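Local coordinates for protein alanine racemase (Acinetobacter baumannii, PDB 4QHR) that belongs to the alanine racemase family, combining an N-terminal TIM-type barrel with a C-terminal beta-rich domain in an assembly of two chains, at residues Glu96-His101 / Lys121-Leu126; Gly151-Leu156 / Pro186-Cys191; Ile241-Ile246 / Thr312-Gly317. All coordinates share one frame; numbering follows the deposited sequence.

Overall arrangement
Following the chain from the N terminus, the three contacts come in series; none encloses or crosses another. Contact 1 (96-101 with 121-126) closes a largely helical excursion between neighbouring parallel strands of the N-terminal barrel. Contact 2 (151-156 with 186-191) then closes a strand-helix-strand unit further round the same sheet. Their centres are 9 Å apart, because strands 122-125 and 154-157 are direct neighbours. Contact 3 (241-246 with 312-317) closes a longer span of strands and loops in the C-terminal domain, its centre 55 Å from that of contact 1. In the dimer the N-terminal barrel of one chain meets the C-terminal domain of the other: His-100 and His-101 pack on Ile-241 of the second subunit.

Contact 1: residues Glu96-His101 / Lys121-Leu126; sequences ECVIHH and KVWVKL
Glu-96 grips both Lys-121 and Trp-123 between two adjacent parallel strands of the TIM-type barrel. Its OE1 accepts a nearly straight bond from Trp-123 NE1 (2.7 Å, 174°); the oxygen lies in the indole plane, although the carboxylate is turned 58° from the ring. OE2 has two donors. Lys-121 N reaches it at 2.9 Å from above the carboxylate plane, while Lys-121 NZ donates to its syn lone pair, also at 2.9 Å, in a salt bridge. The lysine chain bends at chi3 and chi4, which bring CE and then NZ round to the carboxylate oxygens. Cationic NZ probably favours the charged carboxylate.

Three backbone bonds set the register of the strands: Trp-123 N to Cys-97 O, Ile-99 N to Trp-123 O at 2.8 Å, and Lys-125 N to Ile-99 O. Val-98 and Trp-123 share one face of the sheet, where Val-98 CG2 meets Trp-123 CB at 3.5 Å. Ile-99, Val-122 and Val-124 lie on the other face, with helices 102-110 and 139-149. In the second shell, the Tyr-207 ring meets Trp-123, and Tyr-115 OH bonds to Lys-121 O and Cys-97 N. On the helix-facing side, Ile-99 CG1 lies 4.0 Å from Val-122 CG2.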
ATOM      1  N   GLU A  96      17.639 -14.248 -18.658  1.00  8.04           N
ATOM      2  CA  GLU A  96      17.068 -14.398 -19.961  1.00  8.08           C
ATOM      3  C   GLU A  96      16.037 -13.282 -20.133  1.00  8.13           C
ATOM      4  O   GLU A  96      15.331 -12.947 -19.188  1.00  7.91           O
ATOM      5  CB  GLU A  96      16.401 -15.752 -20.105  1.00  8.18           C
ATOM      6  CG  GLU A  96      17.411 -16.887 -20.025  1.00  8.42           C
ATOM      7  CD  GLU A  96      16.815 -18.234 -20.277  1.00  8.64           C
ATOM      8  OE1 GLU A  96      15.577 -18.387 -20.132  1.00  9.32           O
ATOM      9  OE2 GLU A  96      17.600 -19.116 -20.685  1.00  8.38           O
ATOM     10  N   CYS A  97      15.942 -12.765 -21.347  1.00  8.27           N
ATOM     11  CA  CYS A  97      15.074 -11.649 -21.644  1.00  8.64           C
ATOM     12  C   CYS A  97      13.896 -12.041 -22.470  1.00  8.22           C
ATOM     13  O   CYS A  97      14.041 -12.729 -23.477  1.00  8.12           O
ATOM     14  CB  CYS A  97      15.827 -10.566 -22.421  1.00  9.09           C
ATOM     15  SG  CYS A  97      17.135  -9.828 -21.454  1.00 10.33           S
ATOM     16  N   VAL A  98      12.731 -11.569 -22.039  1.00  8.03           N
ATOM     17  CA  VAL A  98      11.608 -11.461 -22.912  1.00  8.00           C
ATOM     18  C   VAL A  98      11.889 -10.338 -23.911  1.00  8.18           C
ATOM     19  O   VAL A  98      12.437  -9.292 -23.541  1.00  8.61           O
ATOM     20  CB  VAL A  98      10.313 -11.142 -22.148  1.00  8.24           C
ATOM     21  CG1 VAL A  98       9.326 -10.398 -23.018  1.00  8.38           C
ATOM     22  CG2 VAL A  98       9.691 -12.431 -21.658  1.00  8.13           C
ATOM     23  N   ILE A  99      11.535 -10.541 -25.179  1.00  8.01           N
ATOM     24  CA  ILE A  99      11.399  -9.420 -26.088  1.00  8.12           C
ATOM     25  C   ILE A  99       9.934  -9.334 -26.539  1.00  8.44           C
ATOM     26  O   ILE A  99       9.268 -10.344 -26.793  1.00  8.21           O
ATOM     27  CB  ILE A  99      12.380  -9.460 -27.310  1.00  7.97           C
ATOM     28  CG1 ILE A  99      12.088 -10.613 -28.250  1.00  8.03           C
ATOM     29  CG2 ILE A  99      13.828  -9.446 -26.837  1.00  7.95           C
ATOM     30  CD1 ILE A  99      12.765 -10.495 -29.607  1.00  8.01           C
ATOM     31  N   HIS A 100       9.430  -8.115 -26.599  1.00  8.64           N
ATOM     32  CA  HIS A 100       8.028  -7.902 -26.950  1.00  9.10           C
ATOM     33  C   HIS A 100       7.837  -6.826 -28.045  1.00  9.23           C
ATOM     34  O   HIS A 100       6.729  -6.649 -28.507  1.00  9.29           O
ATOM     35  CB  HIS A 100       7.171  -7.598 -25.703  1.00  8.83           C
ATOM     36  CG  HIS A 100       7.577  -6.345 -25.001  1.00  9.33           C
ATOM     37  ND1 HIS A 100       7.240  -5.093 -25.473  1.00  9.58           N
ATOM     38  CD2 HIS A 100       8.314  -6.151 -23.879  1.00  9.47           C
ATOM     39  CE1 HIS A 100       7.740  -4.183 -24.659  1.00 10.05           C
ATOM     40  NE2 HIS A 100       8.430  -4.796 -23.706  1.00  9.74           N
ATOM     41  N   HIS A 101       8.885  -6.136 -28.466  1.00 10.11           N
ATOM     42  CA  HIS A 101       8.732  -5.129 -29.506  1.00 10.93           C
ATOM     43  C   HIS A 101      10.059  -4.892 -30.190  1.00 11.65           C
ATOM     44  O   HIS A 101      11.136  -5.308 -29.685  1.00 11.28           O
ATOM     45  CB  HIS A 101       8.026  -3.843 -28.964  1.00 11.21           C
ATOM     46  CG  HIS A 101       8.820  -3.056 -27.958  1.00 11.40           C
ATOM     47  ND1 HIS A 101       8.601  -1.713 -27.740  1.00 11.28           N
ATOM     48  CD2 HIS A 101       9.831  -3.408 -27.123  1.00 11.33           C
ATOM     49  CE1 HIS A 101       9.433  -1.278 -26.814  1.00 11.32           C
ATOM     50  NE2 HIS A 101      10.195  -2.281 -26.434  1.00 11.03           N
ATOM     51  N   LYS A 121      18.382 -18.241 -23.339  1.00  9.78           N
ATOM     52  CA  LYS A 121      17.287 -18.270 -24.279  1.00  9.58           C
ATOM     53  C   LYS A 121      16.673 -16.913 -24.356  1.00  9.86           C
ATOM     54  O   LYS A 121      16.851 -16.066 -23.455  1.00 10.45           O
ATOM     55  CB  LYS A 121      16.208 -19.299 -23.909  1.00  9.92           C
ATOM     56  CG  LYS A 121      16.746 -20.709 -23.630  1.00 10.25           C
ATOM     57  CD  LYS A 121      15.697 -21.710 -23.153  1.00 10.52           C
ATOM     58  CE  LYS A 121      15.049 -21.364 -21.845  1.00 10.76           C
ATOM     59  NZ  LYS A 121      15.943 -21.468 -20.640  1.00 11.24           N
ATOM     60  N   VAL A 122      15.940 -16.681 -25.432  1.00  9.23           N
ATOM     61  CA  VAL A 122      15.191 -15.447 -25.583  1.00  9.46           C
ATOM     62  C   VAL A 122      13.724 -15.849 -25.572  1.00  9.39           C
ATOM     63  O   VAL A 122      13.321 -16.815 -26.271  1.00  9.45           O
ATOM     64  CB  VAL A 122      15.595 -14.658 -26.838  1.00  9.38           C
ATOM     65  CG1 VAL A 122      15.612 -15.523 -28.045  1.00  9.31           C
ATOM     66  CG2 VAL A 122      14.662 -13.465 -27.067  1.00  9.51           C
ATOM     67  N   TRP A 123      12.949 -15.160 -24.753  1.00  9.15           N
ATOM     68  CA  TRP A 123      11.517 -15.404 -24.633  1.00  9.47           C
ATOM     69  C   TRP A 123      10.775 -14.421 -25.556  1.00  9.77           C
ATOM     70  O   TRP A 123      10.896 -13.222 -25.402  1.00  9.87           O
ATOM     71  CB  TRP A 123      11.055 -15.302 -23.173  1.00  9.70           C
ATOM     72  CG  TRP A 123      11.678 -16.313 -22.278  1.00 10.13           C
ATOM     73  CD1 TRP A 123      13.021 -16.470 -22.033  1.00 10.68           C
ATOM     74  CD2 TRP A 123      11.012 -17.261 -21.450  1.00 10.73           C
ATOM     75  NE1 TRP A 123      13.217 -17.499 -21.144  1.00 11.37           N
ATOM     76  CE2 TRP A 123      12.003 -17.986 -20.756  1.00 10.83           C
ATOM     77  CE3 TRP A 123       9.662 -17.572 -21.230  1.00 10.66           C
ATOM     78  CZ2 TRP A 123      11.692 -19.015 -19.869  1.00 11.07           C
ATOM     79  CZ3 TRP A 123       9.337 -18.576 -20.374  1.00 10.96           C
ATOM     80  CH2 TRP A 123      10.341 -19.290 -19.672  1.00 10.74           C
ATOM     81  N   VAL A 124      10.068 -14.937 -26.551  1.00 10.00           N
ATOM     82  CA  VAL A 124       9.450 -14.077 -27.573  1.00 10.11           C
ATOM     83  C   VAL A 124       7.976 -14.029 -27.267  1.00 10.43           C
ATOM     84  O   VAL A 124       7.264 -15.044 -27.371  1.00 10.15           O
ATOM     85  CB  VAL A 124       9.721 -14.587 -28.995  1.00  9.96           C
ATOM     86  CG1 VAL A 124       9.118 -13.636 -30.002  1.00  9.93           C
ATOM     87  CG2 VAL A 124      11.224 -14.757 -29.238  1.00  9.52           C
ATOM     88  N   LYS A 125       7.510 -12.839 -26.906  1.00 10.90           N
ATOM     89  CA  LYS A 125       6.164 -12.631 -26.369  1.00 12.02           C
ATOM     90  C   LYS A 125       5.172 -12.353 -27.509  1.00 11.63           C
ATOM     91  O   LYS A 125       5.382 -11.486 -28.312  1.00 10.03           O
ATOM     92  CB  LYS A 125       6.204 -11.468 -25.358  1.00 14.16           C
ATOM     93  CG  LYS A 125       4.879 -10.931 -24.758  1.00 16.80           C
ATOM     94  CD  LYS A 125       4.051 -11.949 -23.990  1.00 19.39           C
ATOM     95  CE  LYS A 125       3.142 -11.313 -22.900  1.00 20.71           C
ATOM     96  NZ  LYS A 125       1.866 -10.795 -23.447  1.00 22.37           N
ATOM     97  N   LEU A 126       4.085 -13.106 -27.505  1.00 11.77           N
ATOM     98  CA  LEU A 126       2.975 -12.933 -28.404  1.00 12.26           C
ATOM     99  C   LEU A 126       1.903 -12.058 -27.785  1.00 13.18           C
ATOM    100  O   LEU A 126       1.482 -12.261 -26.635  1.00 11.79           O
ATOM    101  CB  LEU A 126       2.329 -14.291 -28.660  1.00 11.96           C
ATOM    102  CG  LEU A 126       1.075 -14.413 -29.554  1.00 12.11           C
ATOM    103  CD1 LEU A 126       1.392 -14.041 -30.996  1.00 12.08           C
ATOM    104  CD2 LEU A 126       0.496 -15.810 -29.468  1.00 11.83           C
TER

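Contact 2: residues Gly151-Leu156 / Pro186-Cys191; sequences GFTCVL and PILASC
Val-155 pairs with Leu-188, and Leu-156 with Ala-189, in two successive parallel bridges; the strand axes approach to 4.4 Å, with their N-to-C directions 40° apart. Two direct backbone bonds define the register: Leu-156 N to Leu-188 O, and Ser-190 N to Leu-156 O, each 2.9 Å. Upstream, a water takes over the ladder, donating to Cys-154 O at 2.8 Å and accepting from Leu-188 N.

Side chains alternate between the faces. Val-155 CG2 lies 4.0 Å from Leu-188 CB on one face, and Leu-188 CD1 reaches on to Thr-153 CG2. The Ile-187 side chain sets out toward the neighbouring strand; with CG1 anti to the backbone N (chi1 -167°) and an extended chain, its CD1 meets Cys-154 CB at 3.8 Å and Leu-156 CB at 4.1 Å. Val-155 CG1 touches Ser-190 CB, whereas Ser-190 OG bonds to Tyr-207 O and Arg-209 NH1.

This is the closing pair of a beta-alpha-beta crossover. The connecting helix 168-184 covers Leu-156 and Ala-189 through Phe-177, helix 139-149 meets Ile-187 through Ile-144, and strand 122-125 flanks strand 154-157 on its other edge, with Trp-123 against Val-155 and Ser-190.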
ATOM      1  N   GLY A 151      21.089 -17.853 -34.415  1.00 14.33           N
ATOM      2  CA  GLY A 151      21.712 -18.750 -33.449  1.00 13.08           C
ATOM      3  C   GLY A 151      21.052 -18.810 -32.066  1.00 12.02           C
ATOM      4  O   GLY A 151      21.571 -19.494 -31.160  1.00 11.15           O
ATOM      5  N   PHE A 152      19.900 -18.167 -31.906  1.00 10.60           N
ATOM      6  CA  PHE A 152      19.198 -18.148 -30.635  1.00 10.95           C
ATOM      7  C   PHE A 152      18.326 -19.377 -30.412  1.00 11.23           C
ATOM      8  O   PHE A 152      17.755 -19.946 -31.340  1.00 10.89           O
ATOM      9  CB  PHE A 152      18.290 -16.926 -30.485  1.00 10.83           C
ATOM     10  CG  PHE A 152      19.001 -15.617 -30.344  1.00 10.95           C
ATOM     11  CD1 PHE A 152      19.383 -15.132 -29.080  1.00 11.54           C
ATOM     12  CD2 PHE A 152      19.281 -14.853 -31.433  1.00 11.42           C
ATOM     13  CE1 PHE A 152      20.012 -13.897 -28.950  1.00 11.48           C
ATOM     14  CE2 PHE A 152      19.903 -13.608 -31.299  1.00 11.07           C
ATOM     15  CZ  PHE A 152      20.283 -13.152 -30.055  1.00 11.55           C
ATOM     16  N   THR A 153      18.183 -19.736 -29.143  1.00 11.46           N
ATOM     17  CA  THR A 153      17.175 -20.688 -28.717  1.00 11.27           C
ATOM     18  C   THR A 153      16.053 -19.843 -28.139  1.00 11.18           C
ATOM     19  O   THR A 153      16.273 -19.015 -27.213  1.00 10.98           O
ATOM     20  CB  THR A 153      17.706 -21.681 -27.671  1.00 11.55           C
ATOM     21  OG1 THR A 153      18.714 -22.519 -28.273  1.00 11.35           O
ATOM     22  CG2 THR A 153      16.594 -22.561 -27.086  1.00 11.39           C
ATOM     23  N   CYS A 154      14.871 -20.046 -28.693  1.00 10.91           N
ATOM     24  CA  CYS A 154      13.684 -19.247 -28.370  1.00 10.69           C
ATOM     25  C   CYS A 154      12.693 -19.957 -27.463  1.00 10.29           C
ATOM     26  O   CYS A 154      12.624 -21.216 -27.414  1.00 10.28           O
ATOM     27  CB  CYS A 154      12.912 -18.915 -29.655  1.00 11.27           C
ATOM     28  SG  CYS A 154      13.794 -17.878 -30.786  1.00 11.97           S
ATOM     29  N   VAL A 155      11.889 -19.173 -26.753  1.00  9.39           N
ATOM     30  CA  VAL A 155      10.716 -19.704 -26.059  1.00  9.40           C
ATOM     31  C   VAL A 155       9.533 -18.874 -26.500  1.00  9.42           C
ATOM     32  O   VAL A 155       9.549 -17.682 -26.285  1.00 10.43           O
ATOM     33  CB  VAL A 155      10.833 -19.604 -24.528  1.00  9.03           C
ATOM     34  CG1 VAL A 155       9.578 -20.135 -23.869  1.00  8.91           C
ATOM     35  CG2 VAL A 155      12.064 -20.314 -24.037  1.00  9.10           C
ATOM     36  N   LEU A 156       8.539 -19.472 -27.107  1.00  9.96           N
ATOM     37  CA  LEU A 156       7.296 -18.793 -27.443  1.00 10.61           C
ATOM     38  C   LEU A 156       6.527 -18.586 -26.162  1.00 11.17           C
ATOM     39  O   LEU A 156       6.161 -19.573 -25.478  1.00 11.01           O
ATOM     40  CB  LEU A 156       6.464 -19.623 -28.406  1.00 10.93           C
ATOM     41  CG  LEU A 156       5.093 -19.068 -28.814  1.00 11.51           C
ATOM     42  CD1 LEU A 156       5.250 -17.712 -29.493  1.00 11.55           C
ATOM     43  CD2 LEU A 156       4.433 -20.062 -29.768  1.00 11.51           C
ATOM     44  N   PRO A 186      10.239 -26.773 -34.564  1.00 11.70           N
ATOM     45  CA  PRO A 186      10.392 -27.095 -33.148  1.00 11.38           C
ATOM     46  C   PRO A 186      10.738 -25.861 -32.289  1.00 11.20           C
ATOM     47  O   PRO A 186      11.706 -25.147 -32.606  1.00 11.17           O
ATOM     48  CB  PRO A 186      11.559 -28.094 -33.153  1.00 11.64           C
ATOM     49  CG  PRO A 186      12.407 -27.695 -34.350  1.00 11.51           C
ATOM     50  CD  PRO A 186      11.415 -27.179 -35.370  1.00 11.46           C
ATOM     51  N   ILE A 187       9.987 -25.640 -31.206  1.00 10.89           N
ATOM     52  CA  ILE A 187      10.246 -24.513 -30.310  1.00 10.70           C
ATOM     53  C   ILE A 187       9.725 -24.804 -28.900  1.00 10.60           C
ATOM     54  O   ILE A 187       8.711 -25.478 -28.727  1.00 10.51           O
ATOM     55  CB  ILE A 187       9.686 -23.197 -30.912  1.00 11.07           C
ATOM     56  CG1 ILE A 187      10.205 -21.937 -30.192  1.00 10.81           C
ATOM     57  CG2 ILE A 187       8.149 -23.164 -31.005  1.00 11.18           C
ATOM     58  CD1 ILE A 187       9.679 -20.651 -30.800  1.00 10.72           C
ATOM     59  N   LEU A 188      10.439 -24.282 -27.902  1.00 10.11           N
ATOM     60  CA  LEU A 188       9.953 -24.327 -26.563  1.00  9.78           C
ATOM     61  C   LEU A 188       8.779 -23.369 -26.442  1.00  9.56           C
ATOM     62  O   LEU A 188       8.662 -22.378 -27.201  1.00  9.22           O
ATOM     63  CB  LEU A 188      11.058 -23.911 -25.580  1.00  9.72           C
ATOM     64  CG  LEU A 188      12.292 -24.792 -25.594  1.00  9.56           C
ATOM     65  CD1 LEU A 188      13.471 -24.045 -24.966  1.00  9.40           C
ATOM     66  CD2 LEU A 188      12.055 -26.148 -24.965  1.00  9.41           C
ATOM     67  N   ALA A 189       7.925 -23.650 -25.471  1.00  9.20           N
ATOM     68  CA  ALA A 189       6.763 -22.832 -25.250  1.00  9.49           C
ATOM     69  C   ALA A 189       6.346 -22.728 -23.771  1.00  9.63           C
ATOM     70  O   ALA A 189       6.596 -23.620 -22.980  1.00  9.23           O
ATOM     71  CB  ALA A 189       5.615 -23.347 -26.052  1.00  9.33           C
ATOM     72  N   SER A 190       5.667 -21.618 -23.473  1.00  9.74           N
ATOM     73  CA  SER A 190       5.234 -21.277 -22.120  1.00 10.51           C
ATOM     74  C   SER A 190       4.006 -20.367 -22.189  1.00 11.12           C
ATOM     75  O   SER A 190       4.044 -19.241 -22.772  1.00 10.11           O
ATOM     76  CB  SER A 190       6.322 -20.506 -21.392  1.00 10.55           C
ATOM     77  OG  SER A 190       5.968 -20.229 -20.008  1.00 10.78           O
ATOM     78  N   CYS A 191       2.924 -20.815 -21.551  1.00 12.40           N
ATOM     79  CA  CYS A 191       1.768 -19.922 -21.444  1.00 13.86           C
ATOM     80  C   CYS A 191       0.900 -19.989 -20.186  1.00 12.18           C
ATOM     81  O   CYS A 191       0.033 -19.157 -20.037  1.00 11.91           O
ATOM     82  CB  CYS A 191       0.905 -20.076 -22.659  1.00 15.78           C
ATOM     83  SG  CYS A 191       0.064 -21.651 -22.684  1.00 21.23           S
TER
HETATM   84  O   HOH W   1      13.120 -23.526 -28.836  1.00 11.22           O

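Contact 3: residues Ile241-Ile246 / Thr312-Gly317; sequences IALNHI and TQVKLG
Leu-243 reaches from strand 234-246 across to Val-314, Lys-315 and Leu-316 of the loop 312-317. Its CB leaves the backbone toward the loop. CG, placed anti to its own carbonyl carbon (chi1 -68°), comes within 4.2 Å of Leu-316 CD2. The two methyls then part. CD1, anti to CA (chi2 167°), lies against the peptide link between Lys-315 and Leu-316, 4.0 Å from Leu-316 N and 4.1 Å from Lys-315 C. CD2 turns to the valine and ends 3.8 Å from Val-314 CG2, the two side chains meeting at a slant.

Leu-316 returns the contact. Its CD2 methyl rests on the peptide joining Ile-241 to Ala-242, 3.6 Å from Ile-241 C and equally far from Ala-242 N. Each leucine thus places a methyl against a peptide link of the other segment. The contact is made by van der Waals touches, with no hydrogen bond between the segments; 209 Å² is buried between them, and the touching parts run 125° apart, without strand pairing. Val-314, Lys-315 and Leu-316 also touch a crystal neighbour, so the lattice may influence their exact conformations.

Backbone pairing lies just beyond, where Gly-317 bonds to Ile-240 as the loop leads into strand 319-321, an antiparallel partner of strand 234-246. Leu-243 also packs on Ala-267 of strand 264-269, another antiparallel neighbour of strand 234-246. The second subunit comes close here: its Gln-103 touches Leu-316, and its Glu-79 touches Ile-241. The peptide under the Leu-316 methyl belongs to a classic beta bulge, in which Ile-241 and Ala-242 both face Ile-268, in the antiparallel part of the C-terminal beta domain.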
ATOM      1  N   ILE A 241      -5.962  -2.305  21.114  1.00  9.27           N
ATOM      2  CA  ILE A 241      -5.320  -1.221  21.867  1.00  9.69           C
ATOM      3  C   ILE A 241      -6.267  -0.432  22.768  1.00 10.10           C
ATOM      4  O   ILE A 241      -5.805   0.353  23.609  1.00  9.77           O
ATOM      5  CB  ILE A 241      -4.542  -0.275  20.922  1.00  9.53           C
ATOM      6  CG1 ILE A 241      -5.436   0.408  19.882  1.00  9.72           C
ATOM      7  CG2 ILE A 241      -3.454  -1.067  20.200  1.00  9.50           C
ATOM      8  CD1 ILE A 241      -4.776   1.564  19.139  1.00  9.75           C
ATOM      9  N   ALA A 242      -7.575  -0.609  22.566  1.00 10.31           N
ATOM     10  CA  ALA A 242      -8.600   0.035  23.388  1.00 11.00           C
ATOM     11  C   ALA A 242      -9.916  -0.719  23.349  1.00 11.88           C
ATOM     12  O   ALA A 242     -10.264  -1.316  22.331  1.00 11.32           O
ATOM     13  CB  ALA A 242      -8.844   1.482  22.953  1.00 10.87           C
ATOM     14  N   LEU A 243     -10.645  -0.665  24.473  1.00 12.49           N
ATOM     15  CA  LEU A 243     -11.958  -1.257  24.575  1.00 14.60           C
ATOM     16  C   LEU A 243     -12.990  -0.213  24.975  1.00 15.44           C
ATOM     17  O   LEU A 243     -12.695   0.662  25.798  1.00 15.84           O
ATOM     18  CB  LEU A 243     -11.930  -2.384  25.603  1.00 15.40           C
ATOM     19  CG  LEU A 243     -11.091  -3.541  25.091  1.00 15.57           C
ATOM     20  CD1 LEU A 243     -10.809  -4.498  26.220  1.00 16.55           C
ATOM     21  CD2 LEU A 243     -11.816  -4.251  23.950  1.00 15.50           C
ATOM     22  N   ASN A 244     -14.192  -0.320  24.424  1.00 16.75           N
ATOM     23  CA  ASN A 244     -15.174   0.723  24.597  1.00 18.53           C
ATOM     24  C   ASN A 244     -16.567   0.134  24.599  1.00 19.88           C
ATOM     25  O   ASN A 244     -16.924  -0.581  23.685  1.00 18.26           O
ATOM     26  CB  ASN A 244     -14.959   1.746  23.468  1.00 20.28           C
ATOM     27  CG  ASN A 244     -15.834   2.979  23.554  1.00 22.49           C
ATOM     28  OD1 ASN A 244     -16.189   3.575  22.519  1.00 26.07           O
ATOM     29  ND2 ASN A 244     -16.178   3.396  24.752  1.00 23.12           N
ATOM     30  N   HIS A 245     -17.353   0.397  25.646  1.00 22.14           N
ATOM     31  CA  HIS A 245     -18.776  -0.033  25.636  1.00 25.28           C
ATOM     32  C   HIS A 245     -19.599   1.169  25.180  1.00 25.89           C
ATOM     33  O   HIS A 245     -19.510   2.228  25.807  1.00 25.67           O
ATOM     34  CB  HIS A 245     -19.251  -0.497  27.007  1.00 27.06           C
ATOM     35  CG  HIS A 245     -20.702  -0.871  27.035  1.00 29.24           C
ATOM     36  ND1 HIS A 245     -21.173  -2.069  26.530  1.00 32.08           N
ATOM     37  CD2 HIS A 245     -21.793  -0.197  27.484  1.00 30.25           C
ATOM     38  CE1 HIS A 245     -22.490  -2.121  26.675  1.00 31.44           C
ATOM     39  NE2 HIS A 245     -22.888  -0.997  27.251  1.00 31.51           N
ATOM     40  N   ILE A 246     -20.353   1.024  24.091  1.00 26.21           N
ATOM     41  CA  ILE A 246     -21.195   2.097  23.569  1.00 28.74           C
ATOM     42  C   ILE A 246     -22.697   1.766  23.648  1.00 29.65           C
ATOM     43  O   ILE A 246     -23.093   0.592  23.646  1.00 28.44           O
ATOM     44  CB  ILE A 246     -20.808   2.509  22.116  1.00 29.78           C
ATOM     45  CG1 ILE A 246     -20.867   1.321  21.155  1.00 30.45           C
ATOM     46  CG2 ILE A 246     -19.428   3.141  22.116  1.00 28.98           C
ATOM     47  CD1 ILE A 246     -20.980   1.705  19.687  1.00 31.55           C
ATOM     48  N   THR A 312     -17.503 -11.729  21.435  1.00 28.79           N
ATOM     49  CA  THR A 312     -16.181 -12.351  21.445  1.00 28.76           C
ATOM     50  C   THR A 312     -15.364 -11.906  22.662  1.00 28.48           C
ATOM     51  O   THR A 312     -15.231 -10.702  22.945  1.00 29.05           O
ATOM     52  CB  THR A 312     -15.429 -11.951  20.146  1.00 29.13           C
ATOM     53  OG1 THR A 312     -16.259 -12.245  19.006  1.00 32.27           O
ATOM     54  CG2 THR A 312     -14.084 -12.672  19.987  1.00 28.40           C
ATOM     55  N   GLN A 313     -14.783 -12.863  23.364  1.00 27.66           N
ATOM     56  CA  GLN A 313     -13.982 -12.530  24.545  1.00 28.46           C
ATOM     57  C   GLN A 313     -12.620 -12.010  24.138  1.00 25.04           C
ATOM     58  O   GLN A 313     -11.867 -12.705  23.446  1.00 24.61           O
ATOM     59  CB  GLN A 313     -13.786 -13.730  25.453  1.00 31.14           C
ATOM     60  CG  GLN A 313     -14.983 -14.032  26.331  1.00 35.27           C
ATOM     61  CD  GLN A 313     -14.614 -14.847  27.553  1.00 38.00           C
ATOM     62  OE1 GLN A 313     -15.400 -14.925  28.506  1.00 43.46           O
ATOM     63  NE2 GLN A 313     -13.416 -15.459  27.546  1.00 40.14           N
ATOM     64  N   VAL A 314     -12.316 -10.785  24.567  1.00 21.49           N
ATOM     65  CA  VAL A 314     -11.080 -10.146  24.191  1.00 19.48           C
ATOM     66  C   VAL A 314     -10.529  -9.391  25.374  1.00 18.26           C
ATOM     67  O   VAL A 314     -11.219  -9.203  26.391  1.00 17.69           O
ATOM     68  CB  VAL A 314     -11.253  -9.151  23.018  1.00 19.50           C
ATOM     69  CG1 VAL A 314     -11.751  -9.872  21.769  1.00 19.33           C
ATOM     70  CG2 VAL A 314     -12.170  -7.988  23.414  1.00 19.18           C
ATOM     71  N   LYS A 315      -9.279  -8.994  25.228  1.00 16.52           N
ATOM     72  CA  LYS A 315      -8.635  -8.138  26.159  1.00 16.64           C
ATOM     73  C   LYS A 315      -7.745  -7.168  25.412  1.00 15.44           C
ATOM     74  O   LYS A 315      -7.509  -7.314  24.209  1.00 15.26           O
ATOM     75  CB  LYS A 315      -7.755  -8.948  27.103  1.00 17.53           C
ATOM     76  CG  LYS A 315      -8.504  -9.804  28.113  1.00 17.88           C
ATOM     77  CD  LYS A 315      -7.519 -10.369  29.116  1.00 18.29           C
ATOM     78  CE  LYS A 315      -6.916  -9.403  30.125  1.00 17.97           C
ATOM     79  NZ  LYS A 315      -7.896  -9.070  31.190  1.00 17.05           N
ATOM     80  N   LEU A 316      -7.226  -6.192  26.145  1.00 14.68           N
ATOM     81  CA  LEU A 316      -6.149  -5.342  25.654  1.00 14.48           C
ATOM     82  C   LEU A 316      -4.972  -6.283  25.339  1.00 15.02           C
ATOM     83  O   LEU A 316      -4.644  -7.170  26.131  1.00 15.29           O
ATOM     84  CB  LEU A 316      -5.771  -4.250  26.671  1.00 13.80           C
ATOM     85  CG  LEU A 316      -6.821  -3.159  26.919  1.00 13.78           C
ATOM     86  CD1 LEU A 316      -6.365  -2.257  28.049  1.00 13.95           C
ATOM     87  CD2 LEU A 316      -7.113  -2.323  25.668  1.00 13.96           C
ATOM     88  N   GLY A 317      -4.398  -6.139  24.140  1.00 14.42           N
ATOM     89  CA  GLY A 317      -3.311  -7.011  23.689  1.00 14.03           C
ATOM     90  C   GLY A 317      -3.758  -8.216  22.895  1.00 13.85           C
ATOM     91  O   GLY A 317      -2.908  -8.919  22.366  1.00 15.22           O
TER